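Local coordinates for L-lactate dehydrogenase (Trichomonas vaginalis, PDB 5A1T), which probably interconverts pyruvate and L-lactate with NADH as cofactor, in a fold of the malate dehydrogenase type, at residues S152-L157 with I249-A254; Q95-L100 with I128-N133. All coordinates share one frame; numbering follows the deposited sequence.

Interaction 1 of 2, residues S152-L157 with I249-A254; sequences SSLSML and IQHMKA. With NAI (1,4-dihydronicotinamide adenine dinucleotide), chain C; OXM (oxamic acid), chain D.
A buried helix-on-strand contact, pinned by a histidine, packs helix 242-257 against the end of strand 151-154 and the first turn of helix 156-170. The chief polar link is the hydrogen bond between Ser152 OG and His251 NE2, 3.0 Å long, in which either group may be the donor. The hydroxyl meets the imidazole at its edge, near the ring plane. At the other nitrogen, water 1 lies 2.6 Å from His251 ND1, in the plane of the ring; the same water accepts a bond from Ser155 N at 2.8 Å. Both ring nitrogens are therefore engaged and the imidazole is fixed in rotation; its CG stands anti to the backbone N (chi1 179°), which carries the ring out to the strand. Strand 151-154 adjoins strand 124-127 in the parallel part of the Rossmann-type sheet, and Leu126 of that neighbouring strand also touches His251. Apolar packing fills in around the ring: Leu154 CD1 rests 3.7 Å from His251 CB, the two side chains running past one another head to tail, while Leu154 CD2 turns to the carboxamide of NADH, 3.9 Å from its N7N. Farther along, Met156, folded back at its middle torsions (chi2 -60°, chi3 -64°), sets its methyl CE over the flat of the Gln250 amide, 3.7 Å from Gln250 NE2. Gln250 OE1 is held by Lys246 and Asn160.

Interaction 2 of 2, residues Q95-L100 with I128-N133; sequences QVRADL and IGNPDN. With NAI (1,4-dihydronicotinamide adenine dinucleotide), chain C; OXM (oxamic acid), chain D.
Arg97 lies against Asn130 where two loops of the Rossmann-type NAD-binding domain converge on the active site: 95-100, 3-10 at residues 97-100, which leads into helix 101-118, and the segment 128-133 that follows strand 124-127. The contact between the loops is made by packing. The aliphatic part of Arg97, extended from CG to NE, crosses the Asn130 side chain obliquely, with CB atoms of the two residues 4.0 Å apart and the guanidinium and amide planes 75° from one another. Leu100 CD1 sits 3.5 Å from Asn130 O, and Leu100 CB meets Pro131 CD at 4.0 Å. Pro131 follows a cis peptide bond, and its CD also lies 3.6 Å from Arg97 O. Asn130 O, meanwhile, is bonded by Asn104.

Hydrogen bonds to the ligands make up the second group. Asn130 N donates to the ribose hydroxyl oxygen O3D of NADH, and Ile128 O receives a long, weak bond from the carboxamide N7N. On the other loop Arg97 grips oxamate, a pyruvate analogue, from two of its nitrogens, consistent with the active-site-loop arginine of this family, which meets the substrate carbonyl and helps polarise it; Arg161, which binds the same ligand as do His186 and Ser240, probably corresponds to the carboxylate-binding arginine. In the fork, Arg97 NH2 reaches oxamate O3 at 2.9 Å, while the straighter bond, at 165°, runs 2.7 Å from Arg97 NE to oxamate O1 at the edge of the guanidinium, in its plane.

Overall arrangement
The centres of the two contacts lie about 16 Å apart, yet they meet through adjoining elements. Along the chain both segments of interaction 2 come first, and helix 132-141, which starts within 128-133, is the element just before strand 151-154. Strands 124-127 and 151-154 are neighbours in one sheet, and Asp132 packs against Ser153 and Leu154, bringing the segments together. Interaction 2 belongs to the NAD-binding domain, whereas in interaction 1 helix 242-257 of the C-terminal domain packs behind 152-157. Both touch NADH and oxamate: 128-133 binds the ribose and 95-100 the substrate analogue, while Leu157, in the C-terminal domain, touches both carboxamide and oxamate, so both domains line the site.

Interaction 1 of 2, residues S152-L157 with I249-A254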
ATOM      1  N   SER A 152       9.950  10.372 -18.146  1.00 14.95           N
ATOM      2  CA  SER A 152       8.721  11.111 -17.888  1.00 13.81           C
ATOM      3  C   SER A 152       8.628  11.431 -16.398  1.00 12.95           C
ATOM      4  O   SER A 152       9.281  10.780 -15.584  1.00 12.24           O
ATOM      5  CB  SER A 152       7.497  10.313 -18.345  1.00 13.56           C
ATOM      6  OG  SER A 152       7.355   9.123 -17.593  1.00 13.59           O
ATOM      7  N   SER A 153       7.829  12.437 -16.049  1.00 13.14           N
ATOM      8  CA  SER A 153       7.635  12.823 -14.650  1.00 13.01           C
ATOM      9  C   SER A 153       6.167  12.701 -14.256  1.00 12.87           C
ATOM     10  O   SER A 153       5.281  12.741 -15.109  1.00 12.20           O
ATOM     11  CB  SER A 153       8.132  14.250 -14.407  1.00 13.86           C
ATOM     12  OG  SER A 153       7.353  15.196 -15.117  1.00 14.45           O
ATOM     13  N   LEU A 154       5.918  12.566 -12.957  1.00 13.60           N
ATOM     14  CA  LEU A 154       4.582  12.258 -12.457  1.00 13.59           C
ATOM     15  C   LEU A 154       3.742  13.508 -12.211  1.00 13.33           C
ATOM     16  O   LEU A 154       4.108  14.367 -11.411  1.00 12.97           O
ATOM     17  CB  LEU A 154       4.679  11.445 -11.165  1.00 13.39           C
ATOM     18  CG  LEU A 154       3.361  10.881 -10.629  1.00 13.37           C
ATOM     19  CD1 LEU A 154       2.781   9.852 -11.589  1.00 13.08           C
ATOM     20  CD2 LEU A 154       3.558  10.274  -9.245  1.00 13.67           C
ATOM     21  N   SER A 155       2.611  13.590 -12.906  1.00 13.50           N
ATOM     22  CA  SER A 155       1.650  14.673 -12.715  1.00 13.02           C
ATOM     23  C   SER A 155       0.244  14.122 -12.489  1.00 12.20           C
ATOM     24  O   SER A 155      -0.703  14.882 -12.301  1.00 12.23           O
ATOM     25  CB  SER A 155       1.650  15.616 -13.921  1.00 12.94           C
ATOM     26  OG  SER A 155       2.819  16.411 -13.948  1.00 13.01           O
ATOM     27  N   MET A 156       0.114  12.800 -12.509  1.00 11.94           N
ATOM     28  CA  MET A 156      -1.193  12.164 -12.408  1.00 12.71           C
ATOM     29  C   MET A 156      -1.828  12.307 -11.026  1.00 13.59           C
ATOM     30  O   MET A 156      -3.037  12.123 -10.877  1.00 13.85           O
ATOM     31  CB  MET A 156      -1.084  10.683 -12.771  1.00 12.42           C
ATOM     32  CG  MET A 156      -1.289  10.405 -14.249  1.00 12.61           C
ATOM     33  SD  MET A 156      -2.917  10.921 -14.830  1.00 12.79           S
ATOM     34  CE  MET A 156      -3.985   9.841 -13.879  1.00 12.74           C
ATOM     35  N   LEU A 157      -1.027  12.627 -10.015  1.00 14.42           N
ATOM     36  CA  LEU A 157      -1.580  12.898  -8.695  1.00 15.51           C
ATOM     37  C   LEU A 157      -2.416  14.172  -8.762  1.00 15.42           C
ATOM     38  O   LEU A 157      -3.476  14.267  -8.142  1.00 15.31           O
ATOM     39  CB  LEU A 157      -0.475  13.031  -7.647  1.00 15.98           C
ATOM     40  CG  LEU A 157      -0.932  13.361  -6.223  1.00 16.32           C
ATOM     41  CD1 LEU A 157      -1.875  12.296  -5.691  1.00 16.58           C
ATOM     42  CD2 LEU A 157       0.267  13.519  -5.298  1.00 16.65           C
ATOM     43  N   ILE A 249       2.039   4.123 -10.130  1.00 14.08           N
ATOM     44  CA  ILE A 249       1.786   2.786 -10.656  1.00 14.20           C
ATOM     45  C   ILE A 249       0.809   2.888 -11.819  1.00 14.15           C
ATOM     46  O   ILE A 249       0.952   2.195 -12.826  1.00 14.12           O
ATOM     47  CB  ILE A 249       1.234   1.840  -9.565  1.00 13.87           C
ATOM     48  CG1 ILE A 249       2.318   1.571  -8.517  1.00 14.02           C
ATOM     49  CG2 ILE A 249       0.758   0.516 -10.170  1.00 13.59           C
ATOM     50  CD1 ILE A 249       1.830   0.836  -7.285  1.00 14.31           C
ATOM     51  N   GLN A 250      -0.179   3.764 -11.676  1.00 14.28           N
ATOM     52  CA  GLN A 250      -1.144   4.013 -12.740  1.00 14.46           C
ATOM     53  C   GLN A 250      -0.434   4.574 -13.966  1.00 13.95           C
ATOM     54  O   GLN A 250      -0.672   4.131 -15.091  1.00 14.17           O
ATOM     55  CB  GLN A 250      -2.228   4.981 -12.264  1.00 14.22           C
ATOM     56  CG  GLN A 250      -3.276   5.301 -13.313  1.00 14.06           C
ATOM     57  CD  GLN A 250      -4.365   6.210 -12.781  1.00 14.33           C
ATOM     58  OE1 GLN A 250      -4.264   6.738 -11.673  1.00 14.40           O
ATOM     59  NE2 GLN A 250      -5.417   6.395 -13.569  1.00 15.01           N
ATOM     60  N   HIS A 251       0.435   5.552 -13.728  1.00 13.47           N
ATOM     61  CA  HIS A 251       1.234   6.179 -14.776  1.00 13.82           C
ATOM     62  C   HIS A 251       2.074   5.149 -15.523  1.00 14.08           C
ATOM     63  O   HIS A 251       2.027   5.066 -16.750  1.00 14.65           O
ATOM     64  CB  HIS A 251       2.137   7.256 -14.162  1.00 14.76           C
ATOM     65  CG  HIS A 251       3.024   7.953 -15.150  1.00 15.90           C
ATOM     66  ND1 HIS A 251       2.896   9.293 -15.443  1.00 16.24           N
ATOM     67  CD2 HIS A 251       4.063   7.502 -15.893  1.00 16.57           C
ATOM     68  CE1 HIS A 251       3.811   9.636 -16.334  1.00 16.88           C
ATOM     69  NE2 HIS A 251       4.531   8.567 -16.623  1.00 17.07           N
ATOM     70  N   MET A 252       2.844   4.368 -14.775  1.00 14.14           N
ATOM     71  CA  MET A 252       3.764   3.401 -15.362  1.00 14.35           C
ATOM     72  C   MET A 252       3.015   2.318 -16.136  1.00 14.59           C
ATOM     73  O   MET A 252       3.410   1.955 -17.243  1.00 15.03           O
ATOM     74  CB  MET A 252       4.627   2.763 -14.269  1.00 14.21           C
ATOM     75  CG  MET A 252       5.694   1.813 -14.796  1.00 14.48           C
ATOM     76  SD  MET A 252       6.926   2.643 -15.815  1.00 14.54           S
ATOM     77  CE  MET A 252       7.857   3.533 -14.569  1.00 14.87           C
ATOM     78  N   LYS A 253       1.938   1.810 -15.548  1.00 14.68           N
ATOM     79  CA  LYS A 253       1.144   0.757 -16.174  1.00 15.70           C
ATOM     80  C   LYS A 253       0.613   1.214 -17.531  1.00 15.71           C
ATOM     81  O   LYS A 253       0.639   0.459 -18.504  1.00 15.66           O
ATOM     82  CB  LYS A 253      -0.013   0.346 -15.260  1.00 16.75           C
ATOM     83  CG  LYS A 253      -0.787  -0.868 -15.742  1.00 18.46           C
ATOM     84  CD  LYS A 253      -1.863  -1.270 -14.745  1.00 19.78           C
ATOM     85  CE  LYS A 253      -2.550  -2.558 -15.164  1.00 21.28           C
ATOM     86  NZ  LYS A 253      -3.631  -2.948 -14.219  1.00 22.14           N
ATOM     87  N   ALA A 254       0.139   2.455 -17.592  1.00 15.33           N
ATOM     88  CA  ALA A 254      -0.344   3.025 -18.842  1.00 14.79           C
ATOM     89  C   ALA A 254       0.808   3.185 -19.827  1.00 14.69           C
ATOM     90  O   ALA A 254       0.645   2.986 -21.029  1.00 13.99           O
ATOM     91  CB  ALA A 254      -1.018   4.368 -18.593  1.00 13.80           C
TER
HETATM   92  PA  NAI C 345      11.484  10.247   2.105  1.00 15.98           P
HETATM   93  O1A NAI C 345      12.421  11.295   2.657  1.00 15.63           O
HETATM   94  O2A NAI C 345      10.731   9.337   3.046  1.00 16.41           O
HETATM   95  O5B NAI C 345      12.311   9.305   1.092  1.00 16.58           O
HETATM   96  C5B NAI C 345      13.361   9.797   0.262  1.00 16.60           C
HETATM   97  C4B NAI C 345      14.414   8.701   0.144  1.00 16.59           C
HETATM   98  O4B NAI C 345      15.414   9.017  -0.832  1.00 16.62           O
HETATM   99  C3B NAI C 345      15.140   8.486   1.467  1.00 16.63           C
HETATM  100  O3B NAI C 345      14.942   7.138   1.906  1.00 16.37           O
HETATM  101  C2B NAI C 345      16.601   8.769   1.172  1.00 16.75           C
HETATM  102  O2B NAI C 345      17.492   7.895   1.873  1.00 17.30           O
HETATM  103  C1B NAI C 345      16.672   8.551  -0.330  1.00 17.10           C
HETATM  104  N9A NAI C 345      17.839   9.206  -0.973  1.00 18.71           N
HETATM  105  C8A NAI C 345      18.359  10.420  -0.705  1.00 19.06           C
HETATM  106  N7A NAI C 345      19.438  10.662  -1.498  1.00 19.55           N
HETATM  107  C5A NAI C 345      19.619   9.586  -2.284  1.00 19.21           C
HETATM  108  C6A NAI C 345      20.563   9.170  -3.345  1.00 19.00           C
HETATM  109  N6A NAI C 345      21.571   9.978  -3.746  1.00 18.73           N
HETATM  110  N1A NAI C 345      20.387   7.953  -3.905  1.00 19.20           N
HETATM  111  C2A NAI C 345      19.396   7.124  -3.532  1.00 19.30           C
HETATM  112  N3A NAI C 345      18.507   7.442  -2.576  1.00 19.01           N
HETATM  113  C4A NAI C 345      18.567   8.628  -1.926  1.00 19.00           C
HETATM  114  O3  NAI C 345      10.420  10.974   1.143  1.00 15.11           O
HETATM  115  PN  NAI C 345       9.060  10.496   0.427  1.00 14.60           P
HETATM  116  O1N NAI C 345       7.895  10.964   1.267  1.00 13.62           O
HETATM  117  O2N NAI C 345       9.196   9.030   0.078  1.00 13.69           O
HETATM  118  O5D NAI C 345       9.087  11.372  -0.922  1.00 15.20           O
HETATM  119  C5D NAI C 345      10.259  11.369  -1.734  1.00 15.89           C
HETATM  120  C4D NAI C 345      10.130  12.402  -2.844  1.00 16.18           C
HETATM  121  O4D NAI C 345       8.858  12.283  -3.487  1.00 16.98           O
HETATM  122  C3D NAI C 345      10.220  13.825  -2.311  1.00 16.19           C
HETATM  123  O3D NAI C 345      11.177  14.558  -3.081  1.00 16.14           O
HETATM  124  C2D NAI C 345       8.835  14.407  -2.497  1.00 16.90           C
HETATM  125  O2D NAI C 345       8.853  15.811  -2.778  1.00 17.47           O
HETATM  126  C1D NAI C 345       8.308  13.590  -3.672  1.00 16.82           C
HETATM  127  N1N NAI C 345       6.842  13.537  -3.812  1.00 16.20           N
HETATM  128  C2N NAI C 345       6.351  13.566  -5.056  1.00 15.77           C
HETATM  129  C3N NAI C 345       4.991  13.517  -5.328  1.00 15.35           C
HETATM  130  C7N NAI C 345       4.410  13.553  -6.724  1.00 15.09           C
HETATM  131  O7N NAI C 345       3.222  13.605  -6.994  1.00 14.64           O
HETATM  132  N7N NAI C 345       5.225  13.517  -7.788  1.00 14.71           N
HETATM  133  C4N NAI C 345       4.017  13.419  -4.189  1.00 15.23           C
HETATM  134  C5N NAI C 345       4.654  13.397  -2.887  1.00 15.09           C
HETATM  135  C6N NAI C 345       6.032  13.442  -2.753  1.00 15.53           C
HETATM  136  C1  OXM D 346       3.712  16.699  -3.710  1.00 15.74           C
HETATM  137  N1  OXM D 346       4.392  16.709  -2.466  1.00 14.98           N
HETATM  138  O1  OXM D 346       4.329  16.863  -4.743  1.00 16.06           O
HETATM  139  C2  OXM D 346       2.216  16.477  -3.753  1.00 16.59           C
HETATM  140  O2  OXM D 346       1.630  15.943  -2.772  1.00 16.73           O
HETATM  141  O3  OXM D 346       1.559  16.820  -4.769  1.00 17.02           O
HETATM  142  O   HOH W   1       1.871  11.627 -14.753  1.00  9.69           O

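Interaction 2 of 2, residues Q95-L100 with I128-N133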
ATOM      1  N   GLN A  95       8.884  25.027   2.937  1.00 22.95           N
ATOM      2  CA  GLN A  95       9.464  25.007   1.597  1.00 22.55           C
ATOM      3  C   GLN A  95       8.468  24.535   0.546  1.00 21.37           C
ATOM      4  O   GLN A  95       7.467  23.894   0.865  1.00 21.61           O
ATOM      5  CB  GLN A  95      10.697  24.106   1.563  1.00 23.24           C
ATOM      6  CG  GLN A  95      11.895  24.663   2.299  1.00 23.87           C
ATOM      7  CD  GLN A  95      13.148  23.850   2.042  1.00 24.77           C
ATOM      8  OE1 GLN A  95      13.100  22.621   1.970  1.00 25.52           O
ATOM      9  NE2 GLN A  95      14.274  24.533   1.892  1.00 24.67           N
ATOM     10  N   VAL A  96       8.757  24.867  -0.710  1.00 20.50           N
ATOM     11  CA  VAL A  96       8.024  24.329  -1.850  1.00 19.60           C
ATOM     12  C   VAL A  96       8.921  23.343  -2.586  1.00 17.78           C
ATOM     13  O   VAL A  96      10.098  23.206  -2.257  1.00 17.16           O
ATOM     14  CB  VAL A  96       7.555  25.439  -2.816  1.00 20.22           C
ATOM     15  CG1 VAL A  96       6.591  26.376  -2.112  1.00 20.78           C
ATOM     16  CG2 VAL A  96       8.742  26.210  -3.379  1.00 20.42           C
ATOM     17  N   ARG A  97       8.364  22.661  -3.581  1.00 17.37           N
ATOM     18  CA  ARG A  97       9.090  21.625  -4.311  1.00 16.72           C
ATOM     19  C   ARG A  97      10.395  22.139  -4.923  1.00 17.23           C
ATOM     20  O   ARG A  97      11.393  21.423  -4.960  1.00 17.31           O
ATOM     21  CB  ARG A  97       8.205  21.043  -5.414  1.00 15.57           C
ATOM     22  CG  ARG A  97       6.909  20.411  -4.918  1.00 14.53           C
ATOM     23  CD  ARG A  97       6.092  19.886  -6.086  1.00 14.29           C
ATOM     24  NE  ARG A  97       4.780  19.381  -5.687  1.00 14.33           N
ATOM     25  CZ  ARG A  97       3.683  20.127  -5.581  1.00 14.54           C
ATOM     26  NH1 ARG A  97       3.722  21.429  -5.832  1.00 14.62           N
ATOM     27  NH2 ARG A  97       2.536  19.567  -5.217  1.00 14.73           N
ATOM     28  N   ALA A  98      10.382  23.380  -5.398  1.00 17.48           N
ATOM     29  CA  ALA A  98      11.539  23.952  -6.080  1.00 17.81           C
ATOM     30  C   ALA A  98      12.711  24.202  -5.129  1.00 18.01           C
ATOM     31  O   ALA A  98      13.842  24.396  -5.571  1.00 18.49           O
ATOM     32  CB  ALA A  98      11.146  25.245  -6.774  1.00 17.64           C
ATOM     33  N   ASP A  99      12.442  24.198  -3.826  1.00 17.86           N
ATOM     34  CA  ASP A  99      13.489  24.427  -2.832  1.00 17.46           C
ATOM     35  C   ASP A  99      14.419  23.224  -2.693  1.00 17.25           C
ATOM     36  O   ASP A  99      15.463  23.315  -2.047  1.00 16.92           O
ATOM     37  CB  ASP A  99      12.873  24.760  -1.468  1.00 17.69           C
ATOM     38  CG  ASP A  99      12.188  26.115  -1.447  1.00 18.28           C
ATOM     39  OD1 ASP A  99      12.716  27.065  -2.064  1.00 18.27           O
ATOM     40  OD2 ASP A  99      11.118  26.232  -0.809  1.00 18.35           O
ATOM     41  N   LEU A 100      14.039  22.099  -3.295  1.00 17.80           N
ATOM     42  CA  LEU A 100      14.841  20.881  -3.217  1.00 18.55           C
ATOM     43  C   LEU A 100      15.895  20.806  -4.321  1.00 18.82           C
ATOM     44  O   LEU A 100      16.677  19.856  -4.368  1.00 19.41           O
ATOM     45  CB  LEU A 100      13.938  19.647  -3.288  1.00 18.77           C
ATOM     46  CG  LEU A 100      13.229  19.239  -1.996  1.00 19.16           C
ATOM     47  CD1 LEU A 100      12.215  18.150  -2.283  1.00 18.81           C
ATOM     48  CD2 LEU A 100      14.226  18.767  -0.945  1.00 19.59           C
ATOM     49  N   ILE A 128       9.668  10.764  -9.761  1.00 15.27           N
ATOM     50  CA  ILE A 128       8.711  11.126  -8.728  1.00 14.73           C
ATOM     51  C   ILE A 128       9.316  12.173  -7.802  1.00 14.59           C
ATOM     52  O   ILE A 128       8.662  13.155  -7.467  1.00 14.28           O
ATOM     53  CB  ILE A 128       8.266   9.887  -7.920  1.00 14.83           C
ATOM     54  CG1 ILE A 128       7.625   8.861  -8.862  1.00 14.99           C
ATOM     55  CG2 ILE A 128       7.286  10.284  -6.817  1.00 14.71           C
ATOM     56  CD1 ILE A 128       7.285   7.533  -8.225  1.00 15.00           C
ATOM     57  N   GLY A 129      10.571  11.970  -7.405  1.00 14.45           N
ATOM     58  CA  GLY A 129      11.242  12.883  -6.494  1.00 14.78           C
ATOM     59  C   GLY A 129      11.210  14.329  -6.955  1.00 15.37           C
ATOM     60  O   GLY A 129      11.532  14.628  -8.104  1.00 15.26           O
ATOM     61  N   ASN A 130      10.821  15.226  -6.052  1.00 15.87           N
ATOM     62  CA  ASN A 130      10.657  16.635  -6.392  1.00 15.74           C
ATOM     63  C   ASN A 130      11.969  17.419  -6.363  1.00 15.60           C
ATOM     64  O   ASN A 130      12.857  17.112  -5.566  1.00 14.67           O
ATOM     65  CB  ASN A 130       9.665  17.301  -5.441  1.00 15.46           C
ATOM     66  CG  ASN A 130       8.245  16.809  -5.633  1.00 15.51           C
ATOM     67  OD1 ASN A 130       7.587  16.386  -4.682  1.00 15.90           O
ATOM     68  ND2 ASN A 130       7.762  16.868  -6.867  1.00 15.04           N
ATOM     69  N   PRO A 131      12.099  18.436  -7.235  1.00 15.71           N
ATOM     70  CA  PRO A 131      11.151  18.827  -8.288  1.00 16.11           C
ATOM     71  C   PRO A 131      11.212  17.856  -9.466  1.00 15.75           C
ATOM     72  O   PRO A 131      12.230  17.809 -10.152  1.00 16.19           O
ATOM     73  CB  PRO A 131      11.630  20.223  -8.688  1.00 15.90           C
ATOM     74  CG  PRO A 131      13.081  20.208  -8.401  1.00 15.54           C
ATOM     75  CD  PRO A 131      13.261  19.342  -7.190  1.00 15.53           C
ATOM     76  N   ASP A 132      10.144  17.098  -9.696  1.00 15.89           N
ATOM     77  CA  ASP A 132      10.228  15.935 -10.576  1.00 16.64           C
ATOM     78  C   ASP A 132      10.308  16.303 -12.053  1.00 16.34           C
ATOM     79  O   ASP A 132      11.015  15.640 -12.812  1.00 16.14           O
ATOM     80  CB  ASP A 132       9.045  14.993 -10.327  1.00 17.02           C
ATOM     81  CG  ASP A 132       7.707  15.625 -10.645  1.00 17.21           C
ATOM     82  OD1 ASP A 132       7.619  16.867 -10.692  1.00 16.91           O
ATOM     83  OD2 ASP A 132       6.736  14.863 -10.835  1.00 17.16           O
ATOM     84  N   ASN A 133       9.598  17.348 -12.466  1.00 16.58           N
ATOM     85  CA  ASN A 133       9.724  17.834 -13.836  1.00 16.67           C
ATOM     86  C   ASN A 133      11.172  18.209 -14.122  1.00 16.53           C
ATOM     87  O   ASN A 133      11.733  17.827 -15.147  1.00 16.63           O
ATOM     88  CB  ASN A 133       8.815  19.038 -14.087  1.00 17.10           C
ATOM     89  CG  ASN A 133       7.349  18.665 -14.132  1.00 16.97           C
ATOM     90  OD1 ASN A 133       6.760  18.288 -13.120  1.00 16.73           O
ATOM     91  ND2 ASN A 133       6.747  18.784 -15.309  1.00 17.41           N
TER
HETATM   92  PA  NAI C 345      11.484  10.247   2.105  1.00 15.98           P
HETATM   93  O1A NAI C 345      12.421  11.295   2.657  1.00 15.63           O
HETATM   94  O2A NAI C 345      10.731   9.337   3.046  1.00 16.41           O
HETATM   95  O5B NAI C 345      12.311   9.305   1.092  1.00 16.58           O
HETATM   96  C5B NAI C 345      13.361   9.797   0.262  1.00 16.60           C
HETATM   97  C4B NAI C 345      14.414   8.701   0.144  1.00 16.59           C
HETATM   98  O4B NAI C 345      15.414   9.017  -0.832  1.00 16.62           O
HETATM   99  C3B NAI C 345      15.140   8.486   1.467  1.00 16.63           C
HETATM  100  O3B NAI C 345      14.942   7.138   1.906  1.00 16.37           O
HETATM  101  C2B NAI C 345      16.601   8.769   1.172  1.00 16.75           C
HETATM  102  O2B NAI C 345      17.492   7.895   1.873  1.00 17.30           O
HETATM  103  C1B NAI C 345      16.672   8.551  -0.330  1.00 17.10           C
HETATM  104  N9A NAI C 345      17.839   9.206  -0.973  1.00 18.71           N
HETATM  105  C8A NAI C 345      18.359  10.420  -0.705  1.00 19.06           C
HETATM  106  N7A NAI C 345      19.438  10.662  -1.498  1.00 19.55           N
HETATM  107  C5A NAI C 345      19.619   9.586  -2.284  1.00 19.21           C
HETATM  108  C6A NAI C 345      20.563   9.170  -3.345  1.00 19.00           C
HETATM  109  N6A NAI C 345      21.571   9.978  -3.746  1.00 18.73           N
HETATM  110  N1A NAI C 345      20.387   7.953  -3.905  1.00 19.20           N
HETATM  111  C2A NAI C 345      19.396   7.124  -3.532  1.00 19.30           C
HETATM  112  N3A NAI C 345      18.507   7.442  -2.576  1.00 19.01           N
HETATM  113  C4A NAI C 345      18.567   8.628  -1.926  1.00 19.00           C
HETATM  114  O3  NAI C 345      10.420  10.974   1.143  1.00 15.11           O
HETATM  115  PN  NAI C 345       9.060  10.496   0.427  1.00 14.60           P
HETATM  116  O1N NAI C 345       7.895  10.964   1.267  1.00 13.62           O
HETATM  117  O2N NAI C 345       9.196   9.030   0.078  1.00 13.69           O
HETATM  118  O5D NAI C 345       9.087  11.372  -0.922  1.00 15.20           O
HETATM  119  C5D NAI C 345      10.259  11.369  -1.734  1.00 15.89           C
HETATM  120  C4D NAI C 345      10.130  12.402  -2.844  1.00 16.18           C
HETATM  121  O4D NAI C 345       8.858  12.283  -3.487  1.00 16.98           O
HETATM  122  C3D NAI C 345      10.220  13.825  -2.311  1.00 16.19           C
HETATM  123  O3D NAI C 345      11.177  14.558  -3.081  1.00 16.14           O
HETATM  124  C2D NAI C 345       8.835  14.407  -2.497  1.00 16.90           C
HETATM  125  O2D NAI C 345       8.853  15.811  -2.778  1.00 17.47           O
HETATM  126  C1D NAI C 345       8.308  13.590  -3.672  1.00 16.82           C
HETATM  127  N1N NAI C 345       6.842  13.537  -3.812  1.00 16.20           N
HETATM  128  C2N NAI C 345       6.351  13.566  -5.056  1.00 15.77           C
HETATM  129  C3N NAI C 345       4.991  13.517  -5.328  1.00 15.35           C
HETATM  130  C7N NAI C 345       4.410  13.553  -6.724  1.00 15.09           C
HETATM  131  O7N NAI C 345       3.222  13.605  -6.994  1.00 14.64           O
HETATM  132  N7N NAI C 345       5.225  13.517  -7.788  1.00 14.71           N
HETATM  133  C4N NAI C 345       4.017  13.419  -4.189  1.00 15.23           C
HETATM  134  C5N NAI C 345       4.654  13.397  -2.887  1.00 15.09           C
HETATM  135  C6N NAI C 345       6.032  13.442  -2.753  1.00 15.53           C
HETATM  136  C1  OXM D 346       3.712  16.699  -3.710  1.00 15.74           C
HETATM  137  N1  OXM D 346       4.392  16.709  -2.466  1.00 14.98           N
HETATM  138  O1  OXM D 346       4.329  16.863  -4.743  1.00 16.06           O
HETATM  139  C2  OXM D 346       2.216  16.477  -3.753  1.00 16.59           C
HETATM  140  O2  OXM D 346       1.630  15.943  -2.772  1.00 16.73           O
HETATM  141  O3  OXM D 346       1.559  16.820  -4.769  1.00 17.02           O